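Side-chain contacts in beta-galactosidase (Marinomonas sp. ef1, PDB 6Y2K), which hydrolyses beta-galactosides as a cold-active, hexameric glycoside hydrolase of family GH42: residues 25-30 / 380-385; 339-342 / 348-351. All coordinates share one frame; numbering follows the deposited sequence. Where two conformers were deposited one is given.

Interaction 1: 25-30 / 380-385; sequences RRIGIQ and KEATLV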
# COMPACT_ATOMS: atom_id res chain seq x y z
N ARG A 25 -26.00 -49.07 -5.94
CA ARG A 25 -27.15 -49.11 -6.85
C ARG A 25 -28.18 -48.03 -6.47
O ARG A 25 -28.66 -47.31 -7.34
CB ARG A 25 -27.80 -50.51 -6.85
CG ARG A 25 -28.92 -50.71 -7.87
CD ARG A 25 -29.49 -52.12 -7.80
NE ARG A 25 -30.23 -52.46 -9.01
CZ ARG A 25 -30.74 -53.66 -9.27
NH1 ARG A 25 -30.59 -54.66 -8.41
NH2 ARG A 25 -31.39 -53.87 -10.40
N ARG A 26 -28.48 -47.90 -5.17
CA ARG A 26 -29.46 -46.91 -4.70
C ARG A 26 -29.09 -45.48 -5.10
O ARG A 26 -29.96 -44.69 -5.44
CB ARG A 26 -29.64 -46.96 -3.17
CG ARG A 26 -30.37 -48.21 -2.68
CD ARG A 26 -30.91 -48.08 -1.26
NE ARG A 26 -29.88 -47.98 -0.21
CZ ARG A 26 -29.21 -49.01 0.33
NH1 ARG A 26 -28.31 -48.77 1.29
NH2 ARG A 26 -29.42 -50.27 -0.06
N ILE A 27 -27.80 -45.17 -5.04
CA ILE A 27 -27.29 -43.85 -5.44
C ILE A 27 -27.45 -43.60 -6.94
O ILE A 27 -27.64 -42.46 -7.35
CB ILE A 27 -25.82 -43.66 -4.96
CG1 ILE A 27 -25.79 -43.57 -3.42
CG2 ILE A 27 -25.18 -42.42 -5.57
CD1 ILE A 27 -24.45 -43.86 -2.80
N GLY A 28 -27.40 -44.65 -7.75
CA GLY A 28 -27.40 -44.53 -9.21
C GLY A 28 -26.07 -44.87 -9.87
O GLY A 28 -25.91 -44.65 -11.08
N ILE A 29 -25.13 -45.42 -9.09
CA ILE A 29 -23.84 -45.89 -9.60
C ILE A 29 -24.08 -47.09 -10.52
O ILE A 29 -24.82 -48.01 -10.15
CB ILE A 29 -22.90 -46.33 -8.45
CG1 ILE A 29 -22.60 -45.18 -7.47
CG2 ILE A 29 -21.60 -46.88 -8.99
CD1 ILE A 29 -22.02 -43.94 -8.11
N GLN A 30 -23.45 -47.08 -11.69
CA GLN A 30 -23.56 -48.18 -12.66
C GLN A 30 -22.24 -48.93 -12.94
O GLN A 30 -22.28 -50.07 -13.42
CB GLN A 30 -24.12 -47.65 -13.99
CG GLN A 30 -25.56 -47.16 -13.89
CD GLN A 30 -26.10 -46.70 -15.23
OE1 GLN A 30 -26.26 -45.50 -15.48
NE2 GLN A 30 -26.37 -47.65 -16.11
N LYS A 380 -25.18 -37.67 -1.59
CA LYS A 380 -26.41 -36.94 -1.89
C LYS A 380 -26.31 -36.19 -3.23
O LYS A 380 -27.27 -36.19 -4.00
CB LYS A 380 -26.75 -35.96 -0.78
CG LYS A 380 -27.09 -36.62 0.56
CD LYS A 380 -25.86 -36.85 1.45
CE LYS A 380 -26.26 -37.14 2.90
NZ LYS A 380 -26.99 -38.43 3.07
N GLU A 381 -25.15 -35.59 -3.51
CA GLU A 381 -24.95 -34.86 -4.78
C GLU A 381 -24.95 -35.79 -5.99
O GLU A 381 -25.53 -35.46 -7.03
CB GLU A 381 -23.66 -34.01 -4.73
CG GLU A 381 -23.71 -32.93 -3.65
CD GLU A 381 -22.63 -31.84 -3.75
OE1 GLU A 381 -22.13 -31.57 -4.85
OE2 GLU A 381 -22.31 -31.23 -2.70
N ALA A 382 -24.31 -36.96 -5.85
CA ALA A 382 -24.32 -37.99 -6.89
C ALA A 382 -25.74 -38.49 -7.18
O ALA A 382 -26.14 -38.62 -8.34
CB ALA A 382 -23.43 -39.17 -6.49
N THR A 383 -26.49 -38.77 -6.11
CA THR A 383 -27.90 -39.18 -6.21
C THR A 383 -28.72 -38.16 -7.01
O THR A 383 -29.47 -38.54 -7.91
CB THR A 383 -28.51 -39.40 -4.80
OG1 THR A 383 -27.78 -40.43 -4.12
CG2 THR A 383 -29.98 -39.80 -4.88
N LEU A 384 -28.52 -36.87 -6.72
CA LEU A 384 -29.20 -35.78 -7.42
C LEU A 384 -28.86 -35.74 -8.90
O LEU A 384 -29.77 -35.61 -9.74
CB LEU A 384 -28.85 -34.43 -6.78
CG LEU A 384 -29.84 -33.25 -6.78
CD1 LEU A 384 -29.08 -31.93 -6.79
CD2 LEU A 384 -30.88 -33.27 -7.88
N VAL A 385 -27.57 -35.86 -9.24
CA VAL A 385 -27.15 -35.88 -10.65
C VAL A 385 -27.85 -37.04 -11.40
O VAL A 385 -28.36 -36.83 -12.51
CB VAL A 385 -25.61 -35.94 -10.82
CG1 VAL A 385 -25.22 -36.17 -12.28
CG2 VAL A 385 -24.95 -34.66 -10.32
O HOH W 1 -30.67 -41.11 -7.96

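Interaction 2: 339-342 / 348-351; sequences WEAF and LVSY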
# COMPACT_ATOMS: atom_id res chain seq x y z
N TRP A 339 -21.61 -32.66 -13.82
CA TRP A 339 -22.24 -32.08 -15.02
C TRP A 339 -21.23 -31.46 -15.96
O TRP A 339 -21.38 -31.55 -17.17
CB TRP A 339 -23.31 -31.04 -14.66
CG TRP A 339 -24.63 -31.66 -14.40
CD1 TRP A 339 -25.30 -31.69 -13.22
CD2 TRP A 339 -25.42 -32.38 -15.33
NE1 TRP A 339 -26.49 -32.37 -13.36
CE2 TRP A 339 -26.58 -32.82 -14.65
CE3 TRP A 339 -25.27 -32.71 -16.68
CZ2 TRP A 339 -27.59 -33.55 -15.28
CZ3 TRP A 339 -26.28 -33.45 -17.31
CH2 TRP A 339 -27.42 -33.85 -16.61
N GLU A 340 -20.20 -30.83 -15.39
CA GLU A 340 -19.10 -30.28 -16.17
C GLU A 340 -18.54 -31.36 -17.09
O GLU A 340 -18.48 -31.17 -18.31
CB GLU A 340 -18.02 -29.71 -15.23
CG GLU A 340 -16.75 -29.19 -15.87
CD GLU A 340 -15.61 -29.17 -14.86
OE1 GLU A 340 -14.90 -30.19 -14.76
OE2 GLU A 340 -15.45 -28.15 -14.14
N ALA A 341 -18.15 -32.49 -16.51
CA ALA A 341 -17.59 -33.60 -17.31
C ALA A 341 -18.56 -34.07 -18.40
O ALA A 341 -18.16 -34.26 -19.56
CB ALA A 341 -17.17 -34.76 -16.42
N PHE A 342 -19.84 -34.21 -18.05
CA PHE A 342 -20.88 -34.59 -19.03
C PHE A 342 -21.00 -33.59 -20.19
O PHE A 342 -21.15 -34.00 -21.33
CB PHE A 342 -22.25 -34.77 -18.38
CG PHE A 342 -22.36 -35.94 -17.42
CD1 PHE A 342 -21.53 -37.06 -17.52
CD2 PHE A 342 -23.34 -35.94 -16.45
CE1 PHE A 342 -21.66 -38.12 -16.63
CE2 PHE A 342 -23.49 -37.00 -15.58
CZ PHE A 342 -22.65 -38.10 -15.66
N LEU A 348 -18.80 -41.46 -18.65
CA LEU A 348 -18.82 -41.96 -17.29
C LEU A 348 -18.07 -40.99 -16.38
O LEU A 348 -17.01 -40.54 -16.76
CB LEU A 348 -18.13 -43.32 -17.26
CG LEU A 348 -17.88 -43.99 -15.91
CD1 LEU A 348 -19.22 -44.30 -15.25
CD2 LEU A 348 -17.05 -45.24 -16.11
N VAL A 349 -18.63 -40.69 -15.21
CA VAL A 349 -17.91 -39.99 -14.14
C VAL A 349 -17.87 -40.90 -12.92
O VAL A 349 -18.91 -41.21 -12.34
CB VAL A 349 -18.58 -38.65 -13.79
CG1 VAL A 349 -17.99 -38.04 -12.52
CG2 VAL A 349 -18.46 -37.69 -14.96
N SER A 350 -16.66 -41.32 -12.54
CA SER A 350 -16.46 -42.24 -11.43
C SER A 350 -15.78 -41.51 -10.26
O SER A 350 -14.75 -40.86 -10.45
CB SER A 350 -15.65 -43.46 -11.91
OG SER A 350 -15.10 -44.21 -10.84
N TYR A 351 -16.35 -41.64 -9.07
CA TYR A 351 -15.80 -41.00 -7.88
C TYR A 351 -14.72 -41.86 -7.23
O TYR A 351 -14.53 -43.02 -7.61
CB TYR A 351 -16.91 -40.69 -6.87
CG TYR A 351 -18.05 -39.89 -7.45
CD1 TYR A 351 -17.95 -38.52 -7.63
CD2 TYR A 351 -19.24 -40.51 -7.81
CE1 TYR A 351 -18.99 -37.78 -8.16
CE2 TYR A 351 -20.29 -39.78 -8.34
CZ TYR A 351 -20.16 -38.42 -8.51
OH TYR A 351 -21.21 -37.70 -9.04

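Interaction 1: 25-30 / 380-385
The flat group that matters where Ile27 meets Thr383 is a piece of backbone, the peptide joining Ile27 to Gly28; no side chain here brings a ring or a planar end group into the contact. That peptide is met at its oxygen: Thr383 CA lies 3.5 Å from Ile27 O, and the CA-H points almost straight at it, with an angle of 164° at the hydrogen. A water reaches the same oxygen. It donates to Thr383 O at 2.8 Å and, weakly, to Ile27 O at 3.4 Å, so the two carbonyls are tied through solvent while no direct hydrogen bond crosses the contact.

Beside this, the side chains of Ile27 and Thr383 cross at about a right angle. The branch of Ile27 that touches is CG2: chi1 of -69° sets CG1 anti to the carbonyl carbon and CG2 anti to the backbone N. Ile27 CG2 sits 3.6 Å from Thr383 OG1 and 3.8 Å from the CB of Ala382, which points toward 25-30. Thr383 OG1 meets Ile27 by van der Waals contact only; its own hydrogen bond goes one turn back in the helix, to Ala379 O.

In the TIM barrel these are the first and last of the strand-helix steps: helix 17-27 leads from strand 2-6 into strand 29-34, while helix 377-395 comes after the eighth strand, 348-352, and the two close the ring of helices. Helix 17-27 stops at a Schellman motif, with Gly28 at positive phi (109°) and Gly28 N bonded to Arg25 O at 3.0 Å. Ile27 also touches Trp354 in a loop, and Arg26 forms a salt bridge with Glu19.

Interaction 2: 339-342 / 348-351
Val349 meets helix 333-343 with a single methyl, CG2, and everything tight in this contact gathers there. Ala341 CB, pointing toward the strand, comes within 3.5 Å of Val349 CG2; Phe342 CE1 stands 3.6 Å from the same methyl, Val349 CG2, and Phe342 CD1 follows at 4.0 Å. The methyl approaches the phenyl ring obliquely. Chi1 of 170° puts Val349 CG1 anti to the backbone N and turns CG2 to the position anti to the carbonyl carbon, from which it reaches both helix residues. On the helix side the ring of Phe342 ends nearer the strand than its CB bond would suggest, while its CD2 rests 3.7 Å above the plane of the Trp339 ring, near the rim.

The rest is looser. The backbones stay well apart, with Ala341 CA and Val349 CA 7.1 Å from each other, and Leu348 points away from the helix to touch Trp311 on the neighbouring strand. Tyr351 makes no close contact with 339-342 either. This looser part is no solvent side, since all eight residues are buried. The arrangement belongs to the beta-alpha-beta unit of strand 310-315, helix 333-343 and strand 348-352, in which the helix covers the outside of the barrel wall.

A directional link between helix and strand lies just beside the contact, where Tyr351 OH is hydrogen-bonded to Thr338 OG1, the residue immediately before Trp339. Between 339-342 and 348-351 themselves no hydrogen bond or charge is at work, so their fit rests on closeness and shape, carbon against carbon, with no preferred direction.

Both contacts belong to the seam where the TIM barrel closes, and helix 377-395 joins them: Ala382 CB lies 3.7 Å from Tyr351 OH, and Val385 CG1 3.8 Å from Phe342 CE2. Interaction 2 is core packing: its three touching residues are all buried, and its two segments meet by carbon contacts. Interaction 1 pairs helix 377-395 with the end of helix 17-27; there Thr383 is partly exposed, and a methyl contact is mixed with a carbonyl, a CA-H and a bridging water. The centre of interaction 2 lies about 15 Å from the centre of the chain, that of interaction 1 about 26 Å. No other subunit of the hexamer touches either.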